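Local coordinates for envelope glycoprotein (Bourbon virus, PDB 5ZKX) that fuses the viral and host-cell membranes as a gp64-like class III fusion glycoprotein, seen here in its trimeric postfusion form, at the interface of chains A and B. Residues are numbered along the deposited sequence; one frame, centred on the assembly and turned at random. Chains: chain A/B, Envelope glycoprotein.

Contact 1: the interface of chains A and B. Residues chain A 18, 304, 307-308, 311; chain B 308, 402-405.
A:Gln307 and A:Leu308, neighbours on helix 284-329, lie against the extended segment B:Lys402 to B:Trp405 of the next protomer. The A:Gln307 chain leaves the helix with CG anti to the backbone N (chi1 -173°) and runs on nearly straight, slanting across B:Leu404, whose CD1 is 4.0 Å from A:Gln307 CD. NE2 then donates to the carbonyl O of B:Thr403 at 3.1 Å, from above the carbonyl plane and with an angle of 145° at the hydrogen. OE1 faces B:Trp405 N at 3.5 Å, a weak bond; the amide plane is 7° from that of the B:Trp405 ring, although the chains cross at about a right angle. B:Leu404 meets A:Leu308 at about a right angle, with CD1 3.7 Å from A:Leu308 CD2. The other branch, CD1, points toward the partner helix and touches B:Leu308 CD1 at 3.7 Å, again crossed. Further along, A:Arg311 NH2 donates to the phenol OH of A:Tyr18 at 2.8 Å within its own chain; both lie near B:Lys402 O, but the modelled approach of NH2 to that oxygen is too short to be trusted. The patch ties the C-terminal segment of one protomer to its neighbour's central helix, consistent with postfusion trimer packing.

Contact 2: the interface of chains A and B. Residues chain A 289, 292-293, 296; chain B 241-244.
B:Phe242 lays its ring against A:Ser293 on helix 284-329, in a strand-on-helix contact of this gp64-family, class III fusion protein. The CB of A:Ser293 sits over the middle of the aromatic face, 3.4 Å from the ring centroid, a CH-pi contact in which the serine methylene rather than its hydroxyl does the touching. With OG between the backbone N and the carbonyl carbon (chi1 72°), the hydroxyl is turned away from the ring and CB is left facing it. Beside this centre, CB of B:Phe242 meets CB of A:His292 at 3.6 Å. A:Tyr296 only grazes the ring, its CB 4.2 Å from B:Phe242 CD2.

The imidazole of A:His292 extends along strand 241-245 beyond the phenylalanine. B:Phe243 CA approaches one face toward the rim, and the ring atom CE1 comes within 4.1 Å of B:Glu244 CB. The ring and the B:Glu244 carboxylate are turned 73° apart, and their charged atoms do not touch; any electrostatic attraction would depend on the histidine's charge, which is not seen.

On the polar rim, A:Asn289 crosses B:Phe242 at about a right angle. Its amide oxygen OD1 accepts from the backbone N of B:Phe242 at 3.1 Å, with 153° at the hydrogen. The same OD1 lies 3.0 Å from B:Phe242 O, an uncomfortable pairing of two acceptors. A water bridges these oxygens, 2.8 Å from B:Phe242 O and 3.3 Å from A:Asn289 OD1, and could lessen their repulsion.

Contact 3: the interface of chains A and B. Residues chain A 309-310, 313; chain B 18-21, 311.
B:Tyr18 rests the side of its ring on A:Ser313, with CD2 3.8 Å from the serine CA; this small apolar centre is extended by B:Glu20 CB, which packs 3.9 Å from A:Asp309 CG. Around it the contact is polar. A:Asp309 OD1 accepts from both the phenol OH of B:Tyr18, at 2.7 Å on the syn lone pair, and NH1 of B:Arg311, also at 2.7 Å, in a salt bridge that meets the oxygen nearly along its C-O axis. OD1 lies in plane at the edge of both the tyrosine ring and the guanidinium, so two flat groups grip one carboxylate oxygen. B:Glu20 has CG wedged between its backbone N and carbonyl carbon (chi1 68°) and bends at chi2, which brings its carboxylate alongside A:His310. ND1 of that histidine donates to B:Glu20 OE1 at 2.6 Å, close to its own ring plane and with 157° at the hydrogen. The second oxygen, OE2, takes a bond from A:Ser313 OG at 3.2 Å, approached from above the carboxylate plane. In the fold, an N-terminal loop of chain B runs over successive turns of helix 284-329 of chain A, while B:Arg311 reaches in from the equivalent helix of its own chain.

Contact 4: the interface of chains A and B. Residues chain A 12-14; chain B 394-396.
A:Phe13 projects from an N-terminal loop between B:Gln394 and B:Ile396. From CB, its CG is placed anti to the carbonyl carbon (chi1 -79°), and that ring carbon lies 4.0 Å from B:Ile396 CG1. The next atom, CD1, touches both neighbours: B:Ile396 CG1 at 3.7 Å and B:Gln394 CB at 3.6 Å. At CE1 the glutamine takes over, its CB 3.4 Å away and its amide oxygen OE1 equally near. The tip atom CZ lies 3.8 Å from B:Gln394 OE1. The glutamine chain is extended beyond CG and passes the phenylalanine obliquely, with amide and ring planes 63° apart, so the two flat groups are not stacked. B:Ile396 CD1 stands over one ring face, offset toward the rim. The backbones add polar support next to this packing: B:Ile396 N donates to A:Thr14 O at 2.6 Å, with 160° at the hydrogen, while A:Thr14 N to B:Gln394 O is a weak return bond. Together they resemble a short strand-like pairing, although neither stretch is assigned as a strand. Both segments are loops, one near the N-terminus of chain A and the other in the later part of chain B, and they meet away from the long helix 284-329.

Contact 1: the interface of chains A and B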
ATOM      1  N   TYR A  18     -13.078  35.813  25.455  1.00 25.20           N
ATOM      2  CA  TYR A  18     -12.895  34.477  24.910  1.00 27.15           C
ATOM      3  C   TYR A  18     -11.475  34.015  25.204  1.00 29.61           C
ATOM      4  O   TYR A  18     -10.517  34.771  25.005  1.00 23.06           O
ATOM      5  CB  TYR A  18     -13.157  34.441  23.406  1.00 27.27           C
ATOM      6  CG  TYR A  18     -12.787  33.117  22.785  1.00 27.50           C
ATOM      7  CD1 TYR A  18     -13.427  31.949  23.173  1.00 26.14           C
ATOM      8  CD2 TYR A  18     -11.788  33.031  21.823  1.00 24.63           C
ATOM      9  CE1 TYR A  18     -13.092  30.732  22.614  1.00 27.60           C
ATOM     10  CE2 TYR A  18     -11.444  31.818  21.257  1.00 22.71           C
ATOM     11  CZ  TYR A  18     -12.102  30.672  21.657  1.00 23.72           C
ATOM     12  OH  TYR A  18     -11.770  29.461  21.102  1.00 22.88           O
ATOM     13  N   SER A 304     -13.358  22.852  11.250  1.00 21.45           N
ATOM     14  CA  SER A 304     -12.565  23.875  11.923  1.00 23.98           C
ATOM     15  C   SER A 304     -12.491  25.151  11.094  1.00 25.30           C
ATOM     16  O   SER A 304     -12.627  26.256  11.631  1.00 26.70           O
ATOM     17  CB  SER A 304     -11.163  23.343  12.208  1.00 23.28           C
ATOM     18  OG  SER A 304     -11.219  22.207  13.049  1.00 29.77           O
ATOM     19  N   GLN A 307     -15.739  27.019  11.186  1.00 24.17           N
ATOM     20  CA  GLN A 307     -15.919  27.681  12.474  1.00 21.70           C
ATOM     21  C   GLN A 307     -15.159  29.001  12.526  1.00 20.76           C
ATOM     22  O   GLN A 307     -15.688  30.011  13.000  1.00 21.43           O
ATOM     23  CB  GLN A 307     -15.475  26.757  13.610  1.00 22.87           C
ATOM     24  CG  GLN A 307     -15.773  27.292  15.006  1.00 20.04           C
ATOM     25  CD  GLN A 307     -15.786  26.204  16.066  1.00 26.81           C
ATOM     26  OE1 GLN A 307     -15.710  25.014  15.754  1.00 28.02           O
ATOM     27  NE2 GLN A 307     -15.881  26.609  17.330  1.00 22.37           N
ATOM     28  N   LEU A 308     -13.917  29.013  12.034  1.00 22.04           N
ATOM     29  CA  LEU A 308     -13.164  30.261  11.955  1.00 19.65           C
ATOM     30  C   LEU A 308     -13.784  31.232  10.958  1.00 19.50           C
ATOM     31  O   LEU A 308     -13.683  32.451  11.137  1.00 23.36           O
ATOM     32  CB  LEU A 308     -11.710  29.975  11.581  1.00 16.44           C
ATOM     33  CG  LEU A 308     -10.893  29.077  12.514  1.00 19.51           C
ATOM     34  CD1 LEU A 308      -9.491  28.881  11.970  1.00 18.18           C
ATOM     35  CD2 LEU A 308     -10.835  29.645  13.920  1.00 15.91           C
ATOM     36  N   ARG A 311     -16.559  32.920  12.788  1.00 27.85           N
ATOM     37  CA  ARG A 311     -15.999  33.899  13.712  1.00 21.73           C
ATOM     38  C   ARG A 311     -15.668  35.202  12.996  1.00 22.15           C
ATOM     39  O   ARG A 311     -15.953  36.291  13.508  1.00 25.26           O
ATOM     40  CB  ARG A 311     -14.755  33.328  14.390  1.00 20.42           C
ATOM     41  CG  ARG A 311     -15.035  32.186  15.354  1.00 19.01           C
ATOM     42  CD  ARG A 311     -13.781  31.800  16.123  1.00 16.44           C
ATOM     43  NE  ARG A 311     -14.054  30.811  17.160  1.00 19.26           N
ATOM     44  CZ  ARG A 311     -13.150  30.371  18.030  1.00 22.99           C
ATOM     45  NH1 ARG A 311     -11.905  30.828  17.992  1.00 18.15           N
ATOM     46  NH2 ARG A 311     -13.489  29.468  18.939  1.00 23.79           N
TER
ATOM     47  N   LEU B 308      -7.061  33.131   5.725  1.00 22.04           N
ATOM     48  CA  LEU B 308      -7.371  33.578   7.080  1.00 19.65           C
ATOM     49  C   LEU B 308      -6.268  34.464   7.647  1.00 19.50           C
ATOM     50  O   LEU B 308      -6.546  35.354   8.458  1.00 23.36           O
ATOM     51  CB  LEU B 308      -7.603  32.374   7.991  1.00 16.44           C
ATOM     52  CG  LEU B 308      -8.732  31.406   7.626  1.00 19.51           C
ATOM     53  CD1 LEU B 308      -8.794  30.263   8.620  1.00 18.18           C
ATOM     54  CD2 LEU B 308     -10.071  32.116   7.558  1.00 15.91           C
ATOM     55  N   LYS B 402     -17.260  29.744  20.865  1.00 37.88           N
ATOM     56  CA  LYS B 402     -17.095  28.468  21.540  1.00 32.57           C
ATOM     57  C   LYS B 402     -15.693  27.929  21.281  1.00 32.12           C
ATOM     58  O   LYS B 402     -14.934  28.471  20.474  1.00 32.82           O
ATOM     59  CB  LYS B 402     -18.162  27.472  21.076  1.00 29.91           C
ATOM     60  CG  LYS B 402     -19.585  27.983  21.260  1.00 34.10           C
ATOM     61  CD  LYS B 402     -19.807  28.472  22.688  1.00 42.93           C
ATOM     62  CE  LYS B 402     -21.227  28.987  22.901  1.00 39.69           C
ATOM     63  NZ  LYS B 402     -21.252  30.302  23.611  1.00 30.21           N
ATOM     64  N   THR B 403     -15.348  26.858  21.993  1.00 35.26           N
ATOM     65  CA  THR B 403     -14.029  26.264  21.835  1.00 30.83           C
ATOM     66  C   THR B 403     -13.860  25.723  20.421  1.00 31.89           C
ATOM     67  O   THR B 403     -14.791  25.170  19.832  1.00 30.10           O
ATOM     68  CB  THR B 403     -13.812  25.153  22.861  1.00 28.44           C
ATOM     69  OG1 THR B 403     -14.959  24.296  22.893  1.00 34.39           O
ATOM     70  CG2 THR B 403     -13.598  25.750  24.240  1.00 36.67           C
ATOM     71  N   LEU B 404     -12.660  25.897  19.877  1.00 23.77           N
ATOM     72  CA  LEU B 404     -12.401  25.571  18.483  1.00 24.72           C
ATOM     73  C   LEU B 404     -12.251  24.066  18.301  1.00 24.34           C
ATOM     74  O   LEU B 404     -11.461  23.421  18.995  1.00 26.78           O
ATOM     75  CB  LEU B 404     -11.144  26.294  18.000  1.00 22.93           C
ATOM     76  CG  LEU B 404     -10.707  26.027  16.562  1.00 19.42           C
ATOM     77  CD1 LEU B 404     -11.797  26.452  15.592  1.00 23.86           C
ATOM     78  CD2 LEU B 404      -9.398  26.738  16.260  1.00 17.20           C
ATOM     79  N   TRP B 405     -13.015  23.514  17.364  1.00 29.67           N
ATOM     80  CA  TRP B 405     -12.880  22.111  16.998  1.00 30.26           C
ATOM     81  C   TRP B 405     -11.533  21.878  16.323  1.00 31.37           C
ATOM     82  O   TRP B 405     -11.231  22.499  15.299  1.00 28.59           O
ATOM     83  CB  TRP B 405     -14.017  21.702  16.065  1.00 33.65           C
ATOM     84  CG  TRP B 405     -13.795  20.376  15.414  1.00 35.52           C
ATOM     85  CD1 TRP B 405     -13.537  20.141  14.094  1.00 28.64           C
ATOM     86  CD2 TRP B 405     -13.805  19.098  16.056  1.00 37.89           C
ATOM     87  NE1 TRP B 405     -13.389  18.794  13.875  1.00 28.40           N
ATOM     88  CE2 TRP B 405     -13.548  18.131  15.064  1.00 32.95           C
ATOM     89  CE3 TRP B 405     -14.007  18.676  17.374  1.00 41.87           C
ATOM     90  CZ2 TRP B 405     -13.489  16.769  15.350  1.00 41.25           C
ATOM     91  CZ3 TRP B 405     -13.948  17.323  17.655  1.00 42.36           C
ATOM     92  CH2 TRP B 405     -13.690  16.386  16.649  1.00 40.64           C
TER

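Contact 2: the interface of chains A and B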
ATOM      1  N   ASN A 289      -8.347   2.105   3.537  1.00 22.86           N
ATOM      2  CA  ASN A 289      -8.612   2.555   4.901  1.00 21.57           C
ATOM      3  C   ASN A 289      -7.893   3.867   5.196  1.00 24.23           C
ATOM      4  O   ASN A 289      -8.469   4.772   5.808  1.00 25.33           O
ATOM      5  CB  ASN A 289      -8.188   1.471   5.895  1.00 21.71           C
ATOM      6  CG  ASN A 289      -8.851   1.620   7.250  1.00 20.64           C
ATOM      7  OD1 ASN A 289     -10.063   1.803   7.348  1.00 26.24           O
ATOM      8  ND2 ASN A 289      -8.054   1.527   8.306  1.00 22.20           N
ATOM      9  N   HIS A 292      -9.878   6.510   3.633  1.00 19.34           N
ATOM     10  CA  HIS A 292     -11.055   6.865   4.417  1.00 19.36           C
ATOM     11  C   HIS A 292     -10.678   7.675   5.650  1.00 22.00           C
ATOM     12  O   HIS A 292     -11.415   8.582   6.051  1.00 22.39           O
ATOM     13  CB  HIS A 292     -11.815   5.601   4.816  1.00 19.94           C
ATOM     14  CG  HIS A 292     -12.675   5.049   3.722  1.00 20.74           C
ATOM     15  ND1 HIS A 292     -13.771   5.722   3.226  1.00 22.07           N
ATOM     16  CD2 HIS A 292     -12.596   3.892   3.023  1.00 19.43           C
ATOM     17  CE1 HIS A 292     -14.334   5.001   2.273  1.00 23.85           C
ATOM     18  NE2 HIS A 292     -13.640   3.886   2.130  1.00 20.93           N
ATOM     19  N   SER A 293      -9.544   7.350   6.273  1.00 16.33           N
ATOM     20  CA  SER A 293      -9.071   8.153   7.392  1.00 13.37           C
ATOM     21  C   SER A 293      -8.700   9.559   6.945  1.00 17.43           C
ATOM     22  O   SER A 293      -8.844  10.510   7.719  1.00 18.18           O
ATOM     23  CB  SER A 293      -7.881   7.469   8.067  1.00 16.65           C
ATOM     24  OG  SER A 293      -6.712   7.533   7.272  1.00 14.19           O
ATOM     25  N   TYR A 296     -11.978  11.466   6.545  1.00 17.38           N
ATOM     26  CA  TYR A 296     -12.462  11.811   7.879  1.00 17.70           C
ATOM     27  C   TYR A 296     -11.715  13.011   8.450  1.00 18.18           C
ATOM     28  O   TYR A 296     -12.318  13.885   9.081  1.00 21.00           O
ATOM     29  CB  TYR A 296     -12.324  10.598   8.800  1.00 20.11           C
ATOM     30  CG  TYR A 296     -12.918  10.768  10.181  1.00 18.73           C
ATOM     31  CD1 TYR A 296     -12.127  11.152  11.257  1.00 19.01           C
ATOM     32  CD2 TYR A 296     -14.265  10.523  10.414  1.00 19.19           C
ATOM     33  CE1 TYR A 296     -12.663  11.298  12.523  1.00 17.24           C
ATOM     34  CE2 TYR A 296     -14.810  10.664  11.679  1.00 18.55           C
ATOM     35  CZ  TYR A 296     -14.004  11.054  12.727  1.00 16.08           C
ATOM     36  OH  TYR A 296     -14.541  11.202  13.985  1.00 16.58           O
TER
ATOM     37  N   ASN B 241     -10.449   1.915  12.459  1.00 28.95           N
ATOM     38  CA  ASN B 241     -11.283   1.618  11.302  1.00 25.38           C
ATOM     39  C   ASN B 241     -11.912   2.901  10.777  1.00 26.05           C
ATOM     40  O   ASN B 241     -12.457   3.693  11.554  1.00 30.35           O
ATOM     41  CB  ASN B 241     -12.388   0.623  11.661  1.00 29.59           C
ATOM     42  CG  ASN B 241     -11.874  -0.788  11.837  1.00 29.86           C
ATOM     43  OD1 ASN B 241     -10.738  -1.096  11.486  1.00 30.31           O
ATOM     44  ND2 ASN B 241     -12.720  -1.660  12.376  1.00 27.88           N
ATOM     45  N   PHE B 242     -11.856   3.093   9.462  1.00 18.72           N
ATOM     46  CA  PHE B 242     -12.429   4.266   8.818  1.00 17.74           C
ATOM     47  C   PHE B 242     -13.223   3.810   7.608  1.00 19.28           C
ATOM     48  O   PHE B 242     -12.709   3.056   6.776  1.00 21.89           O
ATOM     49  CB  PHE B 242     -11.341   5.258   8.405  1.00 20.77           C
ATOM     50  CG  PHE B 242     -10.483   5.712   9.546  1.00 21.63           C
ATOM     51  CD1 PHE B 242      -9.426   4.933   9.987  1.00 19.54           C
ATOM     52  CD2 PHE B 242     -10.739   6.911  10.184  1.00 20.07           C
ATOM     53  CE1 PHE B 242      -8.640   5.342  11.036  1.00 20.05           C
ATOM     54  CE2 PHE B 242      -9.950   7.326  11.228  1.00 21.22           C
ATOM     55  CZ  PHE B 242      -8.903   6.535  11.661  1.00 20.91           C
ATOM     56  N   PHE B 243     -14.467   4.272   7.507  1.00 16.52           N
ATOM     57  CA  PHE B 243     -15.384   3.709   6.529  1.00 15.33           C
ATOM     58  C   PHE B 243     -16.521   4.680   6.269  1.00 16.70           C
ATOM     59  O   PHE B 243     -16.883   5.485   7.132  1.00 15.76           O
ATOM     60  CB  PHE B 243     -15.945   2.364   7.005  1.00 12.42           C
ATOM     61  CG  PHE B 243     -16.568   2.418   8.374  1.00 13.82           C
ATOM     62  CD1 PHE B 243     -15.785   2.312   9.514  1.00 15.17           C
ATOM     63  CD2 PHE B 243     -17.934   2.569   8.523  1.00 16.91           C
ATOM     64  CE1 PHE B 243     -16.354   2.366  10.770  1.00 12.09           C
ATOM     65  CE2 PHE B 243     -18.508   2.619   9.779  1.00 15.52           C
ATOM     66  CZ  PHE B 243     -17.715   2.518  10.901  1.00 14.05           C
ATOM     67  N   GLU B 244     -17.082   4.581   5.071  1.00 25.05           N
ATOM     68  CA  GLU B 244     -18.263   5.337   4.680  1.00 28.74           C
ATOM     69  C   GLU B 244     -19.506   4.586   5.146  1.00 27.40           C
ATOM     70  O   GLU B 244     -19.760   3.463   4.699  1.00 26.28           O
ATOM     71  CB  GLU B 244     -18.275   5.530   3.166  1.00 26.78           C
ATOM     72  CG  GLU B 244     -19.087   6.693   2.662  1.00 27.27           C
ATOM     73  CD  GLU B 244     -18.909   6.894   1.172  1.00 35.30           C
ATOM     74  OE1 GLU B 244     -17.755   7.069   0.726  1.00 33.62           O
ATOM     75  OE2 GLU B 244     -19.921   6.857   0.441  1.00 42.78           O
TER
HETATM   76  O   HOH W   1     -12.531   0.569   5.573  1.00 23.98           O

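Contact 3: the interface of chains A and B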
ATOM      1  N   ASP A 309     -14.422  30.717   9.905  1.00 23.48           N
ATOM      2  CA  ASP A 309     -15.109  31.587   8.954  1.00 21.35           C
ATOM      3  C   ASP A 309     -16.301  32.273   9.605  1.00 20.49           C
ATOM      4  O   ASP A 309     -16.550  33.460   9.370  1.00 22.87           O
ATOM      5  CB  ASP A 309     -15.558  30.775   7.738  1.00 19.55           C
ATOM      6  CG  ASP A 309     -15.866  31.642   6.532  1.00 24.90           C
ATOM      7  OD1 ASP A 309     -15.396  32.799   6.488  1.00 31.31           O
ATOM      8  OD2 ASP A 309     -16.581  31.166   5.625  1.00 20.53           O
ATOM      9  N   HIS A 310     -17.050  31.537  10.424  1.00 24.90           N
ATOM     10  CA  HIS A 310     -18.175  32.126  11.140  1.00 25.44           C
ATOM     11  C   HIS A 310     -17.702  33.169  12.144  1.00 27.67           C
ATOM     12  O   HIS A 310     -18.361  34.195  12.342  1.00 28.95           O
ATOM     13  CB  HIS A 310     -18.972  31.019  11.831  1.00 22.96           C
ATOM     14  CG  HIS A 310     -19.889  31.507  12.905  1.00 26.46           C
ATOM     15  ND1 HIS A 310     -21.081  32.145  12.634  1.00 20.65           N
ATOM     16  CD2 HIS A 310     -19.800  31.432  14.255  1.00 27.38           C
ATOM     17  CE1 HIS A 310     -21.683  32.449  13.771  1.00 26.27           C
ATOM     18  NE2 HIS A 310     -20.927  32.027  14.770  1.00 29.38           N
ATOM     19  N   SER A 313     -17.098  36.332  10.334  1.00 30.38           N
ATOM     20  CA  SER A 313     -18.357  36.986   9.996  1.00 26.01           C
ATOM     21  C   SER A 313     -18.922  37.732  11.196  1.00 27.17           C
ATOM     22  O   SER A 313     -19.430  38.850  11.060  1.00 30.27           O
ATOM     23  CB  SER A 313     -19.362  35.956   9.482  1.00 28.50           C
ATOM     24  OG  SER A 313     -20.575  36.573   9.093  1.00 32.47           O
TER
ATOM     25  N   TYR B  18     -20.046  40.761   6.184  1.00 25.20           N
ATOM     26  CA  TYR B  18     -19.543  39.523   5.611  1.00 27.15           C
ATOM     27  C   TYR B  18     -20.361  38.360   6.155  1.00 29.61           C
ATOM     28  O   TYR B  18     -20.615  38.284   7.363  1.00 23.06           O
ATOM     29  CB  TYR B  18     -18.063  39.316   5.926  1.00 27.27           C
ATOM     30  CG  TYR B  18     -17.568  37.952   5.513  1.00 27.50           C
ATOM     31  CD1 TYR B  18     -17.591  37.564   4.180  1.00 26.14           C
ATOM     32  CD2 TYR B  18     -17.092  37.047   6.453  1.00 24.63           C
ATOM     33  CE1 TYR B  18     -17.144  36.317   3.793  1.00 27.60           C
ATOM     34  CE2 TYR B  18     -16.643  35.796   6.075  1.00 22.71           C
ATOM     35  CZ  TYR B  18     -16.671  35.438   4.742  1.00 23.72           C
ATOM     36  OH  TYR B  18     -16.227  34.198   4.354  1.00 22.88           O
ATOM     37  N   GLN B  19     -20.775  37.467   5.263  1.00 48.98           N
ATOM     38  CA  GLN B  19     -21.558  36.295   5.626  1.00 50.58           C
ATOM     39  C   GLN B  19     -20.778  35.043   5.257  1.00 49.48           C
ATOM     40  O   GLN B  19     -20.315  34.908   4.119  1.00 54.04           O
ATOM     41  CB  GLN B  19     -22.919  36.305   4.926  1.00 49.47           C
ATOM     42  CG  GLN B  19     -23.905  35.298   5.491  1.00 54.52           C
ATOM     43  CD  GLN B  19     -24.287  35.609   6.925  1.00 56.53           C
ATOM     44  OE1 GLN B  19     -24.489  36.770   7.286  1.00 56.12           O
ATOM     45  NE2 GLN B  19     -24.388  34.572   7.753  1.00 49.25           N
ATOM     46  N   GLU B  20     -20.631  34.135   6.216  1.00 37.20           N
ATOM     47  CA  GLU B  20     -19.945  32.881   5.948  1.00 37.55           C
ATOM     48  C   GLU B  20     -20.764  32.019   4.996  1.00 38.92           C
ATOM     49  O   GLU B  20     -21.990  32.135   4.911  1.00 35.21           O
ATOM     50  CB  GLU B  20     -19.680  32.122   7.248  1.00 31.43           C
ATOM     51  CG  GLU B  20     -20.929  31.591   7.923  1.00 34.13           C
ATOM     52  CD  GLU B  20     -21.494  32.558   8.938  1.00 38.93           C
ATOM     53  OE1 GLU B  20     -21.601  32.183  10.126  1.00 42.76           O
ATOM     54  OE2 GLU B  20     -21.833  33.696   8.549  1.00 44.52           O
ATOM     55  N   SER B  21     -20.074  31.154   4.274  1.00 46.22           N
ATOM     56  CA  SER B  21     -20.758  30.251   3.362  1.00 44.92           C
ATOM     57  C   SER B  21     -21.339  29.080   4.146  1.00 42.11           C
ATOM     58  O   SER B  21     -20.614  28.442   4.913  1.00 41.83           O
ATOM     59  CB  SER B  21     -19.802  29.746   2.284  1.00 46.63           C
ATOM     60  OG  SER B  21     -19.443  30.789   1.391  1.00 44.93           O
ATOM     61  N   ARG B 311      -6.909  37.872   6.279  1.00 27.85           N
ATOM     62  CA  ARG B 311      -8.038  38.468   6.984  1.00 21.73           C
ATOM     63  C   ARG B 311      -7.599  39.074   8.311  1.00 22.15           C
ATOM     64  O   ARG B 311      -8.015  40.183   8.663  1.00 25.26           O
ATOM     65  CB  ARG B 311      -9.128  37.420   7.207  1.00 20.42           C
ATOM     66  CG  ARG B 311      -9.823  36.959   5.937  1.00 19.01           C
ATOM     67  CD  ARG B 311     -11.011  36.065   6.257  1.00 16.44           C
ATOM     68  NE  ARG B 311     -11.786  35.731   5.067  1.00 19.26           N
ATOM     69  CZ  ARG B 311     -12.920  35.037   5.084  1.00 22.99           C
ATOM     70  NH1 ARG B 311     -13.419  34.596   6.231  1.00 18.15           N
ATOM     71  NH2 ARG B 311     -13.556  34.780   3.950  1.00 23.79           N
TER

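Contact 4: the interface of chains A and B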
ATOM      1  N   PRO A  12     -24.554  44.818  38.098  1.00 45.31           N
ATOM      2  CA  PRO A  12     -23.678  45.285  37.017  1.00 46.71           C
ATOM      3  C   PRO A  12     -23.190  44.151  36.130  1.00 49.09           C
ATOM      4  O   PRO A  12     -23.135  43.004  36.568  1.00 55.28           O
ATOM      5  CB  PRO A  12     -22.511  45.928  37.765  1.00 43.69           C
ATOM      6  CG  PRO A  12     -22.464  45.207  39.063  1.00 45.13           C
ATOM      7  CD  PRO A  12     -23.892  44.887  39.411  1.00 47.18           C
ATOM      8  N   PHE A  13     -22.859  44.474  34.888  1.00 28.76           N
ATOM      9  CA  PHE A  13     -22.398  43.488  33.927  1.00 30.36           C
ATOM     10  C   PHE A  13     -20.907  43.653  33.685  1.00 32.51           C
ATOM     11  O   PHE A  13     -20.275  44.614  34.131  1.00 32.38           O
ATOM     12  CB  PHE A  13     -23.169  43.613  32.608  1.00 26.42           C
ATOM     13  CG  PHE A  13     -24.534  42.995  32.645  1.00 31.37           C
ATOM     14  CD1 PHE A  13     -24.689  41.620  32.609  1.00 33.95           C
ATOM     15  CD2 PHE A  13     -25.666  43.789  32.721  1.00 33.99           C
ATOM     16  CE1 PHE A  13     -25.948  41.050  32.643  1.00 33.11           C
ATOM     17  CE2 PHE A  13     -26.926  43.223  32.758  1.00 34.42           C
ATOM     18  CZ  PHE A  13     -27.066  41.852  32.719  1.00 34.58           C
ATOM     19  N   THR A  14     -20.347  42.681  32.972  1.00 44.16           N
ATOM     20  CA  THR A  14     -18.984  42.754  32.478  1.00 38.42           C
ATOM     21  C   THR A  14     -18.970  42.138  31.090  1.00 38.61           C
ATOM     22  O   THR A  14     -19.916  41.458  30.684  1.00 38.33           O
ATOM     23  CB  THR A  14     -17.990  42.039  33.408  1.00 36.66           C
ATOM     24  OG1 THR A  14     -18.376  42.249  34.771  1.00 46.09           O
ATOM     25  CG2 THR A  14     -16.585  42.584  33.218  1.00 42.99           C
TER
ATOM     26  N   GLN B 394     -22.992  39.221  36.652  1.00 54.29           N
ATOM     27  CA  GLN B 394     -23.191  38.610  35.348  1.00 51.12           C
ATOM     28  C   GLN B 394     -22.223  39.195  34.322  1.00 53.60           C
ATOM     29  O   GLN B 394     -21.580  40.225  34.543  1.00 52.23           O
ATOM     30  CB  GLN B 394     -24.634  38.800  34.883  1.00 52.21           C
ATOM     31  CG  GLN B 394     -25.639  39.013  36.001  1.00 57.33           C
ATOM     32  CD  GLN B 394     -27.071  38.981  35.502  1.00 65.36           C
ATOM     33  OE1 GLN B 394     -27.348  38.486  34.408  1.00 58.71           O
ATOM     34  NE2 GLN B 394     -27.992  39.513  36.301  1.00 65.60           N
ATOM     35  N   THR B 395     -22.121  38.517  33.180  1.00 37.51           N
ATOM     36  CA  THR B 395     -21.295  38.975  32.076  1.00 32.82           C
ATOM     37  C   THR B 395     -22.120  38.999  30.797  1.00 35.61           C
ATOM     38  O   THR B 395     -23.148  38.327  30.677  1.00 31.94           O
ATOM     39  CB  THR B 395     -20.052  38.090  31.870  1.00 33.53           C
ATOM     40  OG1 THR B 395     -20.442  36.831  31.309  1.00 35.22           O
ATOM     41  CG2 THR B 395     -19.321  37.856  33.187  1.00 33.89           C
ATOM     42  N   ILE B 396     -21.654  39.793  29.838  1.00 33.85           N
ATOM     43  CA  ILE B 396     -22.266  39.896  28.520  1.00 32.77           C
ATOM     44  C   ILE B 396     -21.253  39.417  27.490  1.00 28.58           C
ATOM     45  O   ILE B 396     -20.061  39.730  27.588  1.00 23.39           O
ATOM     46  CB  ILE B 396     -22.734  41.338  28.224  1.00 32.31           C
ATOM     47  CG1 ILE B 396     -24.063  41.610  28.932  1.00 33.96           C
ATOM     48  CG2 ILE B 396     -22.866  41.582  26.727  1.00 24.83           C
ATOM     49  CD1 ILE B 396     -24.786  42.842  28.427  1.00 35.15           C
TER

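Helix 284-329 runs through contacts 1, 2 and 3, using different positions along its length; contact 4 pairs loops alone. Contacts 1 and 3 are near neighbours, their C-alpha centres about 12 Å apart, and residues 18 and 311 serve both, from chain A in contact 1 and from chain B in contact 3. Contact 2 lies about 25 Å from contact 1, and contact 4 about 23 Å from it; contacts 2 and 4 are about 46 Å apart. Residues 394-396 and 402-405 place contacts 4 and 1 on one chain B segment. Spread along the long axis, these patches would hold the trimer's protomers in register.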